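Local coordinates for pseudoperoxidase (Leishmania major, PDB 5VIA), which binds heme b, its iron held between axial cysteine and histidine ligands, as a pseudoperoxidase of the heme peroxidase family, at residues G96-Y104 with G178-R186. Sequence-based numbering, arbitrary orientation.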
ATOM      1  N   GLY A  96      -1.929  -3.714  10.235  1.00 27.89           N
ATOM      2  CA  GLY A  96      -3.022  -3.554   9.284  1.00 27.12           C
ATOM      3  C   GLY A  96      -3.265  -4.839   8.509  1.00 27.75           C
ATOM      4  O   GLY A  96      -4.413  -5.262   8.322  1.00 25.80           O
ATOM      5  N   ILE A  97      -2.183  -5.468   8.049  1.00 26.56           N
ATOM      6  CA  ILE A  97      -2.297  -6.736   7.341  1.00 27.67           C
ATOM      7  C   ILE A  97      -2.945  -7.793   8.236  1.00 27.06           C
ATOM      8  O   ILE A  97      -3.868  -8.511   7.814  1.00 28.00           O
ATOM      9  CB  ILE A  97      -0.915  -7.245   6.875  1.00 28.20           C
ATOM     10  CG1 ILE A  97      -0.273  -6.248   5.907  1.00 26.44           C
ATOM     11  CG2 ILE A  97      -1.038  -8.603   6.201  1.00 29.14           C
ATOM     12  CD1 ILE A  97       1.198  -6.531   5.641  1.00 24.81           C
ATOM     13  N   LYS A  98      -2.443  -7.911   9.463  1.00 30.03           N
ATOM     14  CA  LYS A  98      -3.000  -8.835  10.447  1.00 30.03           C
ATOM     15  C   LYS A  98      -4.486  -8.588  10.662  1.00 31.17           C
ATOM     16  O   LYS A  98      -5.296  -9.531  10.684  1.00 31.31           O
ATOM     17  CB  LYS A  98      -2.270  -8.669  11.788  1.00 31.08           C
ATOM     18  CG  LYS A  98      -2.716  -9.616  12.894  1.00 32.02           C
ATOM     19  CD  LYS A  98      -1.921  -9.359  14.173  1.00 34.26           C
ATOM     20  CE  LYS A  98      -2.117 -10.457  15.218  1.00 37.42           C
ATOM     21  NZ  LYS A  98      -3.472 -10.507  15.799  1.00 39.40           N
ATOM     22  N   TYR A  99      -4.842  -7.319  10.840  1.00 34.19           N
ATOM     23  CA  TYR A  99      -6.236  -6.976  11.118  1.00 33.75           C
ATOM     24  C   TYR A  99      -7.111  -7.379   9.935  1.00 34.28           C
ATOM     25  O   TYR A  99      -8.232  -7.837  10.115  1.00 33.45           O
ATOM     26  CB  TYR A  99      -6.396  -5.482  11.444  1.00 33.77           C
ATOM     27  CG  TYR A  99      -7.849  -5.071  11.625  1.00 35.38           C
ATOM     28  CD1 TYR A  99      -8.517  -5.304  12.819  1.00 37.90           C
ATOM     29  CD2 TYR A  99      -8.554  -4.472  10.583  1.00 34.74           C
ATOM     30  CE1 TYR A  99      -9.842  -4.943  12.981  1.00 39.19           C
ATOM     31  CE2 TYR A  99      -9.882  -4.110  10.729  1.00 37.03           C
ATOM     32  CZ  TYR A  99     -10.518  -4.344  11.926  1.00 38.83           C
ATOM     33  OH  TYR A  99     -11.839  -3.987  12.064  1.00 41.04           O
ATOM     34  N   LEU A 100      -6.575  -7.235   8.728  1.00 28.70           N
ATOM     35  CA  LEU A 100      -7.335  -7.547   7.526  1.00 27.87           C
ATOM     36  C   LEU A 100      -7.134  -8.987   7.031  1.00 28.16           C
ATOM     37  O   LEU A 100      -7.307  -9.271   5.839  1.00 28.22           O
ATOM     38  CB  LEU A 100      -7.017  -6.536   6.425  1.00 26.46           C
ATOM     39  CG  LEU A 100      -7.394  -5.099   6.789  1.00 26.80           C
ATOM     40  CD1 LEU A 100      -6.896  -4.139   5.734  1.00 26.80           C
ATOM     41  CD2 LEU A 100      -8.914  -4.969   6.979  1.00 26.12           C
ATOM     42  N   ASN A 101      -6.795  -9.884   7.952  1.00 34.24           N
ATOM     43  CA  ASN A 101      -6.692 -11.316   7.654  1.00 35.41           C
ATOM     44  C   ASN A 101      -5.682 -11.618   6.547  1.00 35.04           C
ATOM     45  O   ASN A 101      -5.840 -12.585   5.806  1.00 35.29           O
ATOM     46  CB  ASN A 101      -8.067 -11.896   7.291  1.00 36.83           C
ATOM     47  CG  ASN A 101      -8.209 -13.360   7.682  1.00 43.32           C
ATOM     48  OD1 ASN A 101      -7.396 -13.890   8.451  1.00 42.44           O
ATOM     49  ND2 ASN A 101      -9.255 -14.024   7.164  1.00 43.90           N
ATOM     50  N   GLY A 102      -4.648 -10.789   6.444  1.00 30.12           N
ATOM     51  CA  GLY A 102      -3.644 -10.962   5.408  1.00 29.22           C
ATOM     52  C   GLY A 102      -2.465 -11.797   5.872  1.00 29.85           C
ATOM     53  O   GLY A 102      -2.375 -12.168   7.045  1.00 30.44           O
ATOM     54  N   PRO A 103      -1.568 -12.138   4.940  1.00 30.18           N
ATOM     55  CA  PRO A 103      -0.386 -12.906   5.334  1.00 29.02           C
ATOM     56  C   PRO A 103       0.671 -11.965   5.897  1.00 29.02           C
ATOM     57  O   PRO A 103       1.202 -11.131   5.160  1.00 27.86           O
ATOM     58  CB  PRO A 103       0.088 -13.525   4.009  1.00 30.87           C
ATOM     59  CG  PRO A 103      -0.399 -12.581   2.949  1.00 30.78           C
ATOM     60  CD  PRO A 103      -1.699 -12.006   3.475  1.00 30.00           C
ATOM     61  N   TYR A 104       0.979 -12.102   7.185  1.00 34.66           N
ATOM     62  CA  TYR A 104       1.906 -11.176   7.837  1.00 33.34           C
ATOM     63  C   TYR A 104       2.926 -11.888   8.725  1.00 33.03           C
ATOM     64  O   TYR A 104       3.835 -11.249   9.257  1.00 36.48           O
ATOM     65  CB  TYR A 104       1.124 -10.178   8.692  1.00 33.58           C
ATOM     66  CG  TYR A 104       0.584 -10.810   9.948  1.00 34.57           C
ATOM     67  CD1 TYR A 104      -0.617 -11.497   9.934  1.00 33.65           C
ATOM     68  CD2 TYR A 104       1.289 -10.739  11.146  1.00 36.28           C
ATOM     69  CE1 TYR A 104      -1.103 -12.087  11.066  1.00 34.41           C
ATOM     70  CE2 TYR A 104       0.806 -11.335  12.281  1.00 35.67           C
ATOM     71  CZ  TYR A 104      -0.393 -11.997  12.232  1.00 35.51           C
ATOM     72  OH  TYR A 104      -0.880 -12.584  13.358  1.00 38.26           O
ATOM     73  N   GLY A 178     -14.496  -4.439  -4.875  1.00 33.77           N
ATOM     74  CA  GLY A 178     -15.846  -4.640  -4.376  1.00 33.25           C
ATOM     75  C   GLY A 178     -15.880  -5.067  -2.920  1.00 34.03           C
ATOM     76  O   GLY A 178     -16.960  -5.199  -2.325  1.00 35.00           O
ATOM     77  N   ARG A 179     -14.697  -5.283  -2.346  1.00 37.03           N
ATOM     78  CA  ARG A 179     -14.579  -5.666  -0.941  1.00 37.55           C
ATOM     79  C   ARG A 179     -13.470  -4.879  -0.266  1.00 35.74           C
ATOM     80  O   ARG A 179     -12.601  -4.295  -0.933  1.00 36.87           O
ATOM     81  CB  ARG A 179     -14.333  -7.172  -0.787  1.00 37.06           C
ATOM     82  CG  ARG A 179     -15.470  -8.026  -1.296  1.00 39.49           C
ATOM     83  CD  ARG A 179     -15.356  -9.459  -0.810  1.00 42.18           C
ATOM     84  NE  ARG A 179     -16.391 -10.301  -1.409  1.00 47.11           N
ATOM     85  CZ  ARG A 179     -16.293 -11.622  -1.553  1.00 48.44           C
ATOM     86  NH1 ARG A 179     -15.202 -12.259  -1.138  1.00 46.75           N
ATOM     87  NH2 ARG A 179     -17.280 -12.305  -2.117  1.00 49.05           N
ATOM     88  N   ARG A 180     -13.495  -4.868   1.062  1.00 31.64           N
ATOM     89  CA  ARG A 180     -12.640  -3.962   1.822  1.00 33.43           C
ATOM     90  C   ARG A 180     -11.804  -4.609   2.922  1.00 30.49           C
ATOM     91  O   ARG A 180     -10.806  -4.042   3.341  1.00 30.88           O
ATOM     92  CB  ARG A 180     -13.512  -2.879   2.470  1.00 34.75           C
ATOM     93  CG  ARG A 180     -14.238  -2.012   1.479  1.00 35.99           C
ATOM     94  CD  ARG A 180     -14.984  -0.908   2.171  1.00 35.13           C
ATOM     95  NE  ARG A 180     -16.152  -1.411   2.870  1.00 34.88           N
ATOM     96  CZ  ARG A 180     -16.916  -0.654   3.647  1.00 38.90           C
ATOM     97  NH1 ARG A 180     -16.607   0.629   3.821  1.00 38.97           N
ATOM     98  NH2 ARG A 180     -17.971  -1.172   4.257  1.00 40.19           N
ATOM     99  N   TYR A 181     -12.221  -5.769   3.417  1.00 30.30           N
ATOM    100  CA  TYR A 181     -11.682  -6.235   4.694  1.00 30.44           C
ATOM    101  C   TYR A 181     -10.861  -7.528   4.707  1.00 31.17           C
ATOM    102  O   TYR A 181     -10.450  -7.958   5.779  1.00 31.27           O
ATOM    103  CB  TYR A 181     -12.790  -6.295   5.751  1.00 30.86           C
ATOM    104  CG  TYR A 181     -13.437  -4.948   6.012  1.00 32.60           C
ATOM    105  CD1 TYR A 181     -12.685  -3.874   6.486  1.00 33.10           C
ATOM    106  CD2 TYR A 181     -14.792  -4.753   5.784  1.00 33.08           C
ATOM    107  CE1 TYR A 181     -13.276  -2.636   6.735  1.00 33.77           C
ATOM    108  CE2 TYR A 181     -15.388  -3.533   6.031  1.00 34.27           C
ATOM    109  CZ  TYR A 181     -14.623  -2.477   6.500  1.00 32.62           C
ATOM    110  OH  TYR A 181     -15.224  -1.256   6.736  1.00 34.43           O
ATOM    111  N   THR A 182     -10.592  -8.125   3.542  1.00 29.62           N
ATOM    112  CA  THR A 182      -9.730  -9.324   3.488  1.00 28.42           C
ATOM    113  C   THR A 182      -8.592  -9.142   2.487  1.00 28.11           C
ATOM    114  O   THR A 182      -8.836  -8.989   1.278  1.00 29.37           O
ATOM    115  CB  THR A 182     -10.536 -10.591   3.143  1.00 28.45           C
ATOM    116  OG1 THR A 182     -11.621 -10.730   4.071  1.00 29.49           O
ATOM    117  CG2 THR A 182      -9.676 -11.821   3.244  1.00 29.11           C
ATOM    118  N   LEU A 183      -7.353  -9.150   2.977  1.00 26.41           N
ATOM    119  CA  LEU A 183      -6.211  -8.971   2.083  1.00 26.73           C
ATOM    120  C   LEU A 183      -5.759 -10.340   1.583  1.00 27.66           C
ATOM    121  O   LEU A 183      -5.000 -11.043   2.253  1.00 27.61           O
ATOM    122  CB  LEU A 183      -5.063  -8.226   2.772  1.00 26.46           C
ATOM    123  CG  LEU A 183      -4.069  -7.448   1.893  1.00 26.09           C
ATOM    124  CD1 LEU A 183      -3.067  -6.661   2.738  1.00 25.13           C
ATOM    125  CD2 LEU A 183      -3.323  -8.356   0.918  1.00 26.47           C
ATOM    126  N   ASN A 184      -6.246 -10.710   0.408  1.00 29.85           N
ATOM    127  CA  ASN A 184      -5.842 -11.963  -0.225  1.00 30.52           C
ATOM    128  C   ASN A 184      -5.683 -11.795  -1.732  1.00 29.83           C
ATOM    129  O   ASN A 184      -5.612 -10.673  -2.228  1.00 29.87           O
ATOM    130  CB  ASN A 184      -6.822 -13.089   0.110  1.00 30.77           C
ATOM    131  CG  ASN A 184      -8.220 -12.824  -0.413  1.00 32.30           C
ATOM    132  OD1 ASN A 184      -8.433 -11.941  -1.251  1.00 32.00           O
ATOM    133  ND2 ASN A 184      -9.187 -13.586   0.086  1.00 33.71           N
ATOM    134  N   ASN A 185      -5.642 -12.910  -2.453  1.00 28.79           N
ATOM    135  CA  ASN A 185      -5.374 -12.877  -3.891  1.00 29.13           C
ATOM    136  C   ASN A 185      -6.620 -12.635  -4.745  1.00 31.17           C
ATOM    137  O   ASN A 185      -6.609 -12.880  -5.950  1.00 29.63           O
ATOM    138  CB  ASN A 185      -4.702 -14.179  -4.328  1.00 28.40           C
ATOM    139  CG  ASN A 185      -5.582 -15.388  -4.113  1.00 31.17           C
ATOM    140  OD1 ASN A 185      -6.452 -15.382  -3.244  1.00 30.06           O
ATOM    141  ND2 ASN A 185      -5.369 -16.435  -4.910  1.00 30.43           N
ATOM    142  N   ARG A 186      -7.696 -12.158  -4.127  1.00 30.39           N
ATOM    143  CA  ARG A 186      -8.926 -11.924  -4.877  1.00 31.94           C
ATOM    144  C   ARG A 186      -8.723 -10.825  -5.924  1.00 28.66           C
ATOM    145  O   ARG A 186      -9.357 -10.835  -6.970  1.00 31.12           O
ATOM    146  CB  ARG A 186     -10.078 -11.567  -3.928  1.00 32.67           C
ATOM    147  CG  ARG A 186     -11.450 -11.740  -4.568  1.00 35.21           C
ATOM    148  CD  ARG A 186     -12.598 -11.646  -3.551  1.00 32.88           C
ATOM    149  NE  ARG A 186     -13.849 -11.348  -4.251  1.00 35.52           N
ATOM    150  CZ  ARG A 186     -14.209 -10.120  -4.616  1.00 33.46           C
ATOM    151  NH1 ARG A 186     -13.426  -9.088  -4.332  1.00 30.46           N
ATOM    152  NH2 ARG A 186     -15.341  -9.929  -5.267  1.00 36.16           N
TER
HETATM  153  O   HOH W   1     -11.479 -12.670   6.197  1.00 63.06           O
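Leu100 and Leu183 join the Schellman motif that ends helix 85-99 to the irregular loop leading into helix 186-194, within the peroxidase fold of the chain. The carbonyl of Leu100, the first residue to leave helical geometry, accepts from Leu183 N at 2.9 Å, with an N-H...O angle of 166°. Thr182 CA adds a CA-H...O contact to the same oxygen, and on the far side of the bond Gly102 CA lies 3.4 Å from Leu183 O. Asn101, the C-prime residue, adopts the positive phi (58°) that turns the chain out of the helix, a conformation asparagine tolerates better than most side chains. Gly102 suits its place because a CB there would run into Ile97 CG2 and crowd Leu183 CB.

The Leu183 side chain takes CG anti to its backbone N (chi1 -155°), which carries CD1 to within 4.2 Å of Ile97 CG1; both residues also touch Ile38 of helix 33-49, so branched aliphatic groups fill a buried seam, and the Leu183 side chain comes about 6 Å from the heme. Pro103 brings its CD against Leu183 O while its ring packs on Trp266 and Phe270 of helix 263-279.

The CB of Leu100 points toward the loop; CG sits beside the backbone N (chi1 -62°), and Leu100 CD2 packs against the Tyr181 backbone, 3.6 Å from Tyr181 O, and at the ring's edge near its plane, 4.0 Å from Tyr181 CD1. Arg180 CB covers one face of that ring. The arginine's guanidinium, with Tyr181 OH over one face, forms a salt bridge to Glu163, a heme-binding residue, linking this loop to the heme pocket. Nearer the surface, one water bridges the polar ends, accepting from Asn101 ND2 and hydrogen-bonded to Thr182 OG1 at 2.9 Å.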